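Putative oxidoreductase (PDB 3NX4) binds NADP and probably reduces acryloyl-CoA with NADPH, as a member of the medium-chain dehydrogenase/reductase family. Local coordinates at residues D64-V69 and N120-G125; R205-Q210 and F255-V260; A3-Q8 and P58-I63. All blocks are in the same frame, centred on the assembly; numbering follows the deposited sequence.

Contact 1: D64-V69 and N120-G125; sequences DFAGTV and NAMIIG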
loop_
_atom_site.group_PDB
_atom_site.type_symbol
_atom_site.label_atom_id
_atom_site.label_comp_id
_atom_site.label_asym_id
_atom_site.label_seq_id
_atom_site.Cartn_x
_atom_site.Cartn_y
_atom_site.Cartn_z
ATOM N N ASP A 64 11.672 -3.733 -24.589
ATOM C CA ASP A 64 12.905 -2.978 -24.398
ATOM C C ASP A 64 13.719 -2.934 -25.686
ATOM O O ASP A 64 13.637 -3.841 -26.511
ATOM C CB ASP A 64 13.805 -3.652 -23.346
ATOM C CG ASP A 64 13.110 -3.903 -22.029
ATOM O OD1 ASP A 64 12.151 -3.176 -21.694
ATOM O OD2 ASP A 64 13.561 -4.824 -21.307
ATOM N N PHE A 65 14.530 -1.894 -25.838
ATOM C CA PHE A 65 15.608 -1.920 -26.822
ATOM C C PHE A 65 16.632 -0.833 -26.524
ATOM O O PHE A 65 16.349 0.123 -25.802
ATOM C CB PHE A 65 15.092 -1.844 -28.273
ATOM C CG PHE A 65 14.479 -0.503 -28.653
ATOM C CD1 PHE A 65 15.268 0.627 -28.788
ATOM C CD2 PHE A 65 13.114 -0.389 -28.886
ATOM C CE1 PHE A 65 14.701 1.862 -29.153
ATOM C CE2 PHE A 65 12.547 0.829 -29.251
ATOM C CZ PHE A 65 13.342 1.956 -29.379
ATOM N N ALA A 66 17.834 -1.005 -27.059
ATOM C CA ALA A 66 18.841 0.042 -27.030
ATOM C C ALA A 66 19.520 0.083 -28.395
ATOM O O ALA A 66 19.824 -0.958 -28.975
ATOM C CB ALA A 66 19.852 -0.222 -25.944
ATOM N N GLY A 67 19.764 1.281 -28.906
ATOM C CA GLY A 67 20.404 1.398 -30.201
ATOM C C GLY A 67 20.771 2.822 -30.523
ATOM O O GLY A 67 20.817 3.681 -29.638
ATOM N N THR A 68 21.021 3.067 -31.804
ATOM C CA THR A 68 21.465 4.365 -32.276
ATOM C C THR A 68 20.417 4.957 -33.201
ATOM O O THR A 68 19.900 4.275 -34.086
ATOM C CB THR A 68 22.790 4.222 -33.067
ATOM O OG1 THR A 68 23.756 3.546 -32.256
ATOM C CG2 THR A 68 23.338 5.580 -33.460
ATOM N N VAL A 69 20.114 6.235 -33.006
ATOM C CA VAL A 69 19.160 6.932 -33.857
ATOM C C VAL A 69 19.682 6.995 -35.292
ATOM O O VAL A 69 20.790 7.472 -35.540
ATOM C CB VAL A 69 18.887 8.354 -33.329
ATOM C CG1 VAL A 69 18.007 9.145 -34.309
ATOM C CG2 VAL A 69 18.252 8.286 -31.932
ATOM N N ASN A 120 24.811 -2.887 -21.449
ATOM C CA ASN A 120 24.406 -2.943 -20.047
ATOM C C ASN A 120 23.010 -2.396 -19.785
ATOM O O ASN A 120 22.329 -2.846 -18.859
ATOM C CB ASN A 120 25.440 -2.273 -19.150
ATOM C CG ASN A 120 26.687 -3.131 -18.976
ATOM O OD1 ASN A 120 26.665 -4.324 -19.273
ATOM N ND2 ASN A 120 27.771 -2.533 -18.499
ATOM N N ALA A 121 22.586 -1.439 -20.608
ATOM C CA ALA A 121 21.258 -0.853 -20.490
ATOM C C ALA A 121 20.197 -1.929 -20.663
ATOM O O ALA A 121 19.129 -1.870 -20.053
ATOM C CB ALA A 121 21.066 0.265 -21.536
HETATM N N MSE A 122 20.498 -2.915 -21.500
HETATM C CA MSE A 122 19.547 -3.983 -21.799
HETATM C C MSE A 122 19.690 -5.188 -20.858
HETATM O O MSE A 122 18.723 -5.909 -20.620
HETATM C CB MSE A 122 19.651 -4.411 -23.264
HETATM C CG MSE A 122 19.080 -3.356 -24.230
HETATM SE SE MSE A 122 17.186 -3.107 -23.879
HETATM C CE MSE A 122 17.249 -1.404 -22.908
ATOM N N ILE A 123 20.883 -5.401 -20.322
ATOM C CA ILE A 123 21.009 -6.353 -19.217
ATOM C C ILE A 123 20.079 -5.892 -18.091
ATOM O O ILE A 123 19.410 -6.702 -17.449
ATOM C CB ILE A 123 22.461 -6.495 -18.727
ATOM C CG1 ILE A 123 23.321 -7.138 -19.834
ATOM C CG2 ILE A 123 22.515 -7.343 -17.420
ATOM C CD1 ILE A 123 24.782 -7.277 -19.485
ATOM N N ILE A 124 20.013 -4.580 -17.880
ATOM C CA ILE A 124 19.049 -4.017 -16.936
ATOM C C ILE A 124 17.628 -4.206 -17.462
ATOM O O ILE A 124 16.828 -4.934 -16.861
ATOM C CB ILE A 124 19.331 -2.532 -16.665
ATOM C CG1 ILE A 124 20.690 -2.378 -15.975
ATOM C CG2 ILE A 124 18.211 -1.902 -15.807
ATOM C CD1 ILE A 124 21.205 -0.942 -15.987
ATOM N N GLY A 125 17.314 -3.562 -18.586
ATOM C CA GLY A 125 16.017 -3.718 -19.223
ATOM C C GLY A 125 14.850 -3.318 -18.324
ATOM O O GLY A 125 15.033 -2.649 -17.315
#

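Contact 2: R205-Q210 and F255-V260; sequences RPLEKQ and FILRNV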
loop_
_atom_site.group_PDB
_atom_site.type_symbol
_atom_site.label_atom_id
_atom_site.label_comp_id
_atom_site.label_asym_id
_atom_site.label_seq_id
_atom_site.Cartn_x
_atom_site.Cartn_y
_atom_site.Cartn_z
ATOM N N ARG A 205 -1.444 -17.231 8.535
ATOM C CA ARG A 205 -2.473 -16.587 9.339
ATOM C C ARG A 205 -2.571 -15.119 8.885
ATOM O O ARG A 205 -1.697 -14.634 8.158
ATOM C CB ARG A 205 -2.093 -16.637 10.816
ATOM C CG ARG A 205 -1.724 -18.005 11.339
ATOM C CD ARG A 205 -2.922 -18.921 11.342
ATOM N NE ARG A 205 -2.639 -20.185 12.026
ATOM C CZ ARG A 205 -3.533 -21.156 12.176
ATOM N NH1 ARG A 205 -4.753 -21.000 11.681
ATOM N NH2 ARG A 205 -3.207 -22.278 12.812
ATOM N N PRO A 206 -3.629 -14.407 9.311
ATOM C CA PRO A 206 -3.737 -12.999 8.913
ATOM C C PRO A 206 -2.534 -12.202 9.385
ATOM O O PRO A 206 -2.083 -11.301 8.669
ATOM C CB PRO A 206 -5.018 -12.538 9.611
ATOM C CG PRO A 206 -5.845 -13.805 9.698
ATOM C CD PRO A 206 -4.842 -14.879 10.007
ATOM N N LEU A 207 -2.038 -12.531 10.576
ATOM C CA LEU A 207 -0.810 -11.944 11.112
ATOM C C LEU A 207 0.152 -13.054 11.529
ATOM O O LEU A 207 -0.232 -13.977 12.252
ATOM C CB LEU A 207 -1.116 -11.046 12.324
ATOM C CG LEU A 207 -1.850 -9.723 12.070
ATOM C CD1 LEU A 207 -2.040 -8.981 13.385
ATOM C CD2 LEU A 207 -1.105 -8.844 11.048
ATOM N N GLU A 208 1.396 -12.960 11.065
ATOM C CA GLU A 208 2.466 -13.882 11.444
ATOM C C GLU A 208 3.488 -13.102 12.265
ATOM O O GLU A 208 3.313 -11.909 12.509
ATOM C CB GLU A 208 3.152 -14.439 10.195
ATOM C CG GLU A 208 2.249 -15.262 9.276
ATOM C CD GLU A 208 2.096 -16.693 9.748
ATOM O OE1 GLU A 208 2.744 -17.051 10.754
ATOM O OE2 GLU A 208 1.330 -17.454 9.118
ATOM N N LYS A 209 4.571 -13.754 12.674
ATOM C CA LYS A 209 5.605 -13.026 13.396
ATOM C C LYS A 209 6.209 -11.966 12.482
ATOM O O LYS A 209 6.332 -12.175 11.275
ATOM C CB LYS A 209 6.701 -13.953 13.929
ATOM C CG LYS A 209 7.789 -13.193 14.683
ATOM C CD LYS A 209 8.601 -14.084 15.608
ATOM C CE LYS A 209 9.597 -14.940 14.850
ATOM N NZ LYS A 209 10.526 -15.607 15.802
ATOM N N GLN A 210 6.552 -10.822 13.061
ATOM C CA GLN A 210 7.113 -9.712 12.302
ATOM C C GLN A 210 8.547 -10.001 11.938
ATOM O O GLN A 210 9.383 -10.137 12.828
ATOM C CB GLN A 210 7.046 -8.423 13.126
ATOM C CG GLN A 210 5.622 -7.958 13.391
ATOM C CD GLN A 210 5.559 -6.732 14.294
ATOM O OE1 GLN A 210 6.122 -5.683 13.990
ATOM N NE2 GLN A 210 4.888 -6.875 15.421
ATOM N N PHE A 255 -2.542 -4.187 7.414
ATOM C CA PHE A 255 -2.714 -2.770 7.120
ATOM C C PHE A 255 -3.239 -1.998 8.310
ATOM O O PHE A 255 -2.667 -0.973 8.687
ATOM C CB PHE A 255 -3.609 -2.607 5.897
ATOM C CG PHE A 255 -3.079 -3.336 4.703
ATOM C CD1 PHE A 255 -2.086 -2.761 3.912
ATOM C CD2 PHE A 255 -3.517 -4.607 4.405
ATOM C CE1 PHE A 255 -1.558 -3.445 2.816
ATOM C CE2 PHE A 255 -2.999 -5.301 3.308
ATOM C CZ PHE A 255 -2.016 -4.714 2.518
ATOM N N ILE A 256 -4.300 -2.505 8.934
ATOM C CA ILE A 256 -4.978 -1.724 9.957
ATOM C C ILE A 256 -4.446 -1.963 11.359
ATOM O O ILE A 256 -4.730 -1.179 12.267
ATOM C CB ILE A 256 -6.499 -1.943 9.928
ATOM C CG1 ILE A 256 -6.855 -3.305 10.522
ATOM C CG2 ILE A 256 -7.016 -1.791 8.504
ATOM C CD1 ILE A 256 -8.362 -3.536 10.660
ATOM N N LEU A 257 -3.687 -3.038 11.544
ATOM C CA LEU A 257 -3.106 -3.346 12.854
ATOM C C LEU A 257 -1.603 -3.058 12.863
ATOM O O LEU A 257 -1.015 -2.803 13.910
ATOM C CB LEU A 257 -3.355 -4.810 13.242
ATOM C CG LEU A 257 -4.800 -5.217 13.534
ATOM C CD1 LEU A 257 -4.890 -6.674 13.966
ATOM C CD2 LEU A 257 -5.378 -4.312 14.601
ATOM N N ARG A 258 -0.982 -3.077 11.694
ATOM C CA ARG A 258 0.460 -2.886 11.642
ATOM C C ARG A 258 0.918 -1.743 10.744
ATOM O O ARG A 258 2.120 -1.576 10.527
ATOM C CB ARG A 258 1.158 -4.190 11.243
ATOM C CG ARG A 258 1.143 -5.244 12.354
ATOM C CD ARG A 258 1.999 -6.460 11.968
ATOM N NE ARG A 258 1.983 -7.473 13.021
ATOM C CZ ARG A 258 2.316 -8.746 12.842
ATOM N NH1 ARG A 258 2.706 -9.174 11.641
ATOM N NH2 ARG A 258 2.268 -9.589 13.867
ATOM N N ASN A 259 -0.037 -0.971 10.226
ATOM C CA ASN A 259 0.284 0.229 9.454
ATOM C C ASN A 259 1.200 -0.080 8.266
ATOM O O ASN A 259 2.065 0.711 7.910
ATOM C CB ASN A 259 0.941 1.270 10.358
ATOM C CG ASN A 259 0.586 2.691 9.964
ATOM O OD1 ASN A 259 -0.415 3.249 10.436
ATOM N ND2 ASN A 259 1.394 3.284 9.081
ATOM N N VAL A 260 0.993 -1.231 7.647
ATOM C CA VAL A 260 1.793 -1.626 6.493
ATOM C C VAL A 260 1.409 -0.845 5.225
ATOM O O VAL A 260 0.233 -0.576 4.986
ATOM C CB VAL A 260 1.667 -3.161 6.243
ATOM C CG1 VAL A 260 2.201 -3.541 4.885
ATOM C CG2 VAL A 260 2.364 -3.946 7.360
HETATM O O HOH W 1 2.566 -8.638 17.008
#

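Contact 3: A3-Q8 and P58-I63; sequences ALILEQ and PMIPGI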
loop_
_atom_site.group_PDB
_atom_site.type_symbol
_atom_site.label_atom_id
_atom_site.label_comp_id
_atom_site.label_asym_id
_atom_site.label_seq_id
_atom_site.Cartn_x
_atom_site.Cartn_y
_atom_site.Cartn_z
ATOM N N ALA A 3 13.328 -9.324 -38.124
ATOM C CA ALA A 3 12.646 -9.158 -36.859
ATOM C C ALA A 3 11.941 -10.427 -36.396
ATOM O O ALA A 3 11.568 -11.264 -37.207
ATOM C CB ALA A 3 11.656 -8.028 -36.958
ATOM N N LEU A 4 11.735 -10.556 -35.092
ATOM C CA LEU A 4 10.985 -11.678 -34.567
ATOM C C LEU A 4 9.523 -11.307 -34.711
ATOM O O LEU A 4 9.099 -10.259 -34.250
ATOM C CB LEU A 4 11.344 -11.948 -33.108
ATOM C CG LEU A 4 10.394 -12.786 -32.255
ATOM C CD1 LEU A 4 10.042 -14.086 -32.917
ATOM C CD2 LEU A 4 10.976 -13.032 -30.880
ATOM N N ILE A 5 8.755 -12.169 -35.356
ATOM C CA ILE A 5 7.363 -11.882 -35.643
ATOM C C ILE A 5 6.394 -12.841 -34.994
ATOM O O ILE A 5 6.596 -14.038 -35.025
ATOM C CB ILE A 5 7.100 -11.902 -37.154
ATOM C CG1 ILE A 5 7.854 -10.765 -37.835
ATOM C CG2 ILE A 5 5.621 -11.803 -37.427
ATOM C CD1 ILE A 5 7.223 -9.425 -37.650
ATOM N N LEU A 6 5.337 -12.296 -34.410
ATOM C CA LEU A 6 4.312 -13.100 -33.773
ATOM C C LEU A 6 3.032 -13.065 -34.581
ATOM O O LEU A 6 2.530 -12.002 -34.909
ATOM C CB LEU A 6 4.008 -12.593 -32.365
ATOM C CG LEU A 6 5.150 -12.537 -31.356
ATOM C CD1 LEU A 6 4.619 -12.131 -30.005
ATOM C CD2 LEU A 6 5.860 -13.853 -31.273
ATOM N N GLU A 7 2.509 -14.252 -34.874
ATOM C CA GLU A 7 1.256 -14.428 -35.593
ATOM C C GLU A 7 0.503 -15.563 -34.911
ATOM O O GLU A 7 1.126 -16.501 -34.423
ATOM C CB GLU A 7 1.537 -14.808 -37.046
ATOM C CG GLU A 7 2.391 -13.812 -37.802
ATOM C CD GLU A 7 3.322 -14.480 -38.791
ATOM O OE1 GLU A 7 4.010 -15.443 -38.400
ATOM O OE2 GLU A 7 3.379 -14.033 -39.955
ATOM N N GLN A 8 -0.824 -15.493 -34.858
ATOM C CA GLN A 8 -1.581 -16.580 -34.242
ATOM C C GLN A 8 -2.471 -17.265 -35.272
ATOM O O GLN A 8 -3.372 -16.644 -35.827
ATOM C CB GLN A 8 -2.432 -16.058 -33.087
ATOM C CG GLN A 8 -3.423 -14.987 -33.484
ATOM C CD GLN A 8 -4.401 -14.668 -32.376
ATOM O OE1 GLN A 8 -4.473 -15.374 -31.373
ATOM N NE2 GLN A 8 -5.163 -13.597 -32.552
ATOM N N PRO A 58 -0.321 -9.028 -36.903
ATOM C CA PRO A 58 0.978 -9.488 -36.419
ATOM C C PRO A 58 1.685 -8.463 -35.537
ATOM O O PRO A 58 1.471 -7.266 -35.672
ATOM C CB PRO A 58 1.756 -9.693 -37.708
ATOM C CG PRO A 58 1.210 -8.676 -38.615
ATOM C CD PRO A 58 -0.240 -8.522 -38.279
HETATM N N MSE A 59 2.522 -8.949 -34.632
HETATM C CA MSE A 59 3.222 -8.084 -33.701
HETATM C C MSE A 59 4.706 -8.377 -33.569
HETATM O O MSE A 59 5.110 -9.519 -33.518
HETATM C CB MSE A 59 2.563 -8.208 -32.326
HETATM C CG MSE A 59 3.339 -7.577 -31.194
HETATM SE SE MSE A 59 3.216 -5.666 -31.231
HETATM C CE MSE A 59 1.306 -5.534 -31.135
ATOM N N ILE A 60 5.512 -7.331 -33.479
ATOM C CA ILE A 60 6.921 -7.498 -33.194
ATOM C C ILE A 60 6.992 -7.253 -31.694
ATOM O O ILE A 60 6.700 -6.162 -31.236
ATOM C CB ILE A 60 7.775 -6.457 -33.890
ATOM C CG1 ILE A 60 7.710 -6.634 -35.402
ATOM C CG2 ILE A 60 9.202 -6.562 -33.439
ATOM C CD1 ILE A 60 8.821 -5.933 -36.110
ATOM N N PRO A 61 7.370 -8.267 -30.930
ATOM C CA PRO A 61 7.394 -8.134 -29.473
ATOM C C PRO A 61 8.699 -7.500 -29.011
ATOM O O PRO A 61 9.553 -7.157 -29.838
ATOM C CB PRO A 61 7.313 -9.583 -29.005
ATOM C CG PRO A 61 8.075 -10.330 -30.058
ATOM C CD PRO A 61 7.740 -9.627 -31.367
ATOM N N GLY A 62 8.845 -7.349 -27.699
ATOM C CA GLY A 62 10.042 -6.774 -27.119
ATOM C C GLY A 62 9.744 -5.405 -26.536
ATOM O O GLY A 62 9.617 -4.420 -27.270
ATOM N N ILE A 63 9.637 -5.341 -25.211
ATOM C CA ILE A 63 9.267 -4.105 -24.541
ATOM C C ILE A 63 10.483 -3.215 -24.291
ATOM O O ILE A 63 10.345 -2.081 -23.837
ATOM C CB ILE A 63 8.517 -4.382 -23.208
ATOM C CG1 ILE A 63 9.430 -5.095 -22.204
ATOM C CG2 ILE A 63 7.264 -5.216 -23.467
ATOM C CD1 ILE A 63 8.711 -5.506 -20.910
#

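Contact 1: D64-V69 and N120-G125
Strand 64-69 and helix 120-125 run almost exactly antiparallel, their axes 171° apart and 8.0 Å from each other at closest approach. This is helix-on-sheet packing against the sheet of the GroES-like domain: the start of helix 118-140 lies against strand 64-72, which is paired on its two sides with strands 30-39 and 82-86. No hydrogen bond crosses the interface; the selenomethionine Met-122 carries it. Its CG stands anti to the carbonyl carbon, and bends at chi2 (-62°) and chi3 (103°) fold the chain over the strand. CG of Met-122 thus rests on CB of Ala-66 at 3.7 Å, SE of Met-122 sits 3.5 Å from CB of Asp-64, and CE of Met-122 ends 3.4 Å from the carbonyl O of Phe-65. Trp-36 of the neighbouring strand also touches Met-122. The Phe-65 ring belongs to the other face of the sheet, where it meets Val-32 and Val-34. Asp-64 is buried but well satisfied: OD1 bonds to the hydroxyl of Thr-126, just past the helical segment, and OD2 bonds to Asn-40 and Ser-38. That network holds the carboxylate near the NADP pocket; the Asp-64 side chain is about 7 Å from that of Ser-267. Gly-125, with positive phi and no side chain, lets OD2 of Asp-64 lie 3.4 Å from its CA.

Contact 2: R205-Q210 and F255-V260
The carbonyl O of Glu-208 is gripped by two N-H donors of one guanidinium, NH1 and NH2 of Arg-258, each nitrogen 2.9 Å from that oxygen. The setting is the edge of the Rossmann domain, where helix 253-258 meets the loop leading into strand 212-217 of the parallel sheet. Arg-258 reaches out with its chain extended from CG to NE and presents its end squarely, so the oxygen lies in the guanidinium plane and both nitrogens lie in the carbonyl plane. Because two donors converge on one atom, the bonds are bent, with N-H...O angles of 146° and 143°. Within this contact the positive charge therefore meets a neutral carbonyl dipole. Aliphatic carbons sandwich the flat group: CG of Gln-210 sits over the centre of one face, 3.4 Å from CZ of Arg-258, and CD2 of Leu-207 lies on the opposite face, 3.9 Å from the same CZ and offset toward the rim. The Gln-210 amide turns its OE1 to the backbone N of Tyr-233, while a water links its NE2, weakly, to NH2 of Arg-258. Ile-256 of the same helix packs on Cys-240 of the second subunit and touches an NADP not bound to this chain. Within the loop, Glu-208 folds back and its OE2 takes the backbone N-H of Arg-205 at 2.8 Å. Beside the guanidinium, Leu-207 and Leu-257 cross at about a right angle, their CD1 atoms 3.7 Å apart.

Contact 3: A3-Q8 and P58-I63
The N-terminal beta hairpin, strands 2-8 and 13-19, is tied here to the segment that leads into strand 64-72 of the GroES-like domain. The tie is a single antiparallel bridge between Leu-6 and Met-59, a hydrogen-bonded pair. Leu-6 N donates to O of Met-59 at 2.9 Å, and Met-59 N returns a bond to O of Leu-6 at 3.1 Å; the latter is nearly straight, 163° at the hydrogen. The same Leu-6 O also receives a CA-H...O contact from Pro-58, the residue that follows a cis peptide bond. Pairing cannot go on to Pro-61, which has no N-H to offer: the buried O of Leu-4 finds no hydrogen-bond partner and abuts CD of Pro-61 at 3.2 Å. The side chains form two groups. Around Pro-61, Leu-6 crosses obliquely with CD1 3.8 Å from CB of the proline, and Leu-4, its CG anti to the backbone N (chi1 162°), crosses the ring at about a right angle; Ile-47 of helix 41-48 touches both Leu-4 and Pro-61. The second group gathers on Ile-60, whose backbone is hydrogen-bonded to Gly-96. Although the CB of Ile-5 starts away from the 58-63 segment, a bend at chi2 (-76°) swings CD1 back to 3.6 Å from CG1 of Ile-60. Ile-60 itself is extended beyond CB, and its CD1 ends against CB of Ala-3, also at 3.6 Å.

Along the chain contact 3 closes first, then contact 1, then contact 2, each complete before the next opens. Contacts 3 and 1 adjoin directly: residue 63 ends one and residue 64 begins the other, so the run fastened to the N-terminal hairpin passes straight into the strand packed against helix 118-140. Their centres are 18 Å apart, in the part of the chain built around the GroES-like domain. Contact 2 lies across the chain's centre in the Rossmann domain, its centre 40 Å from that of contact 1 and 44 Å from that of contact 3. Contact 1 lies near a bound NADP, whereas the 255-260 segment of contact 2 takes part in the subunit interface.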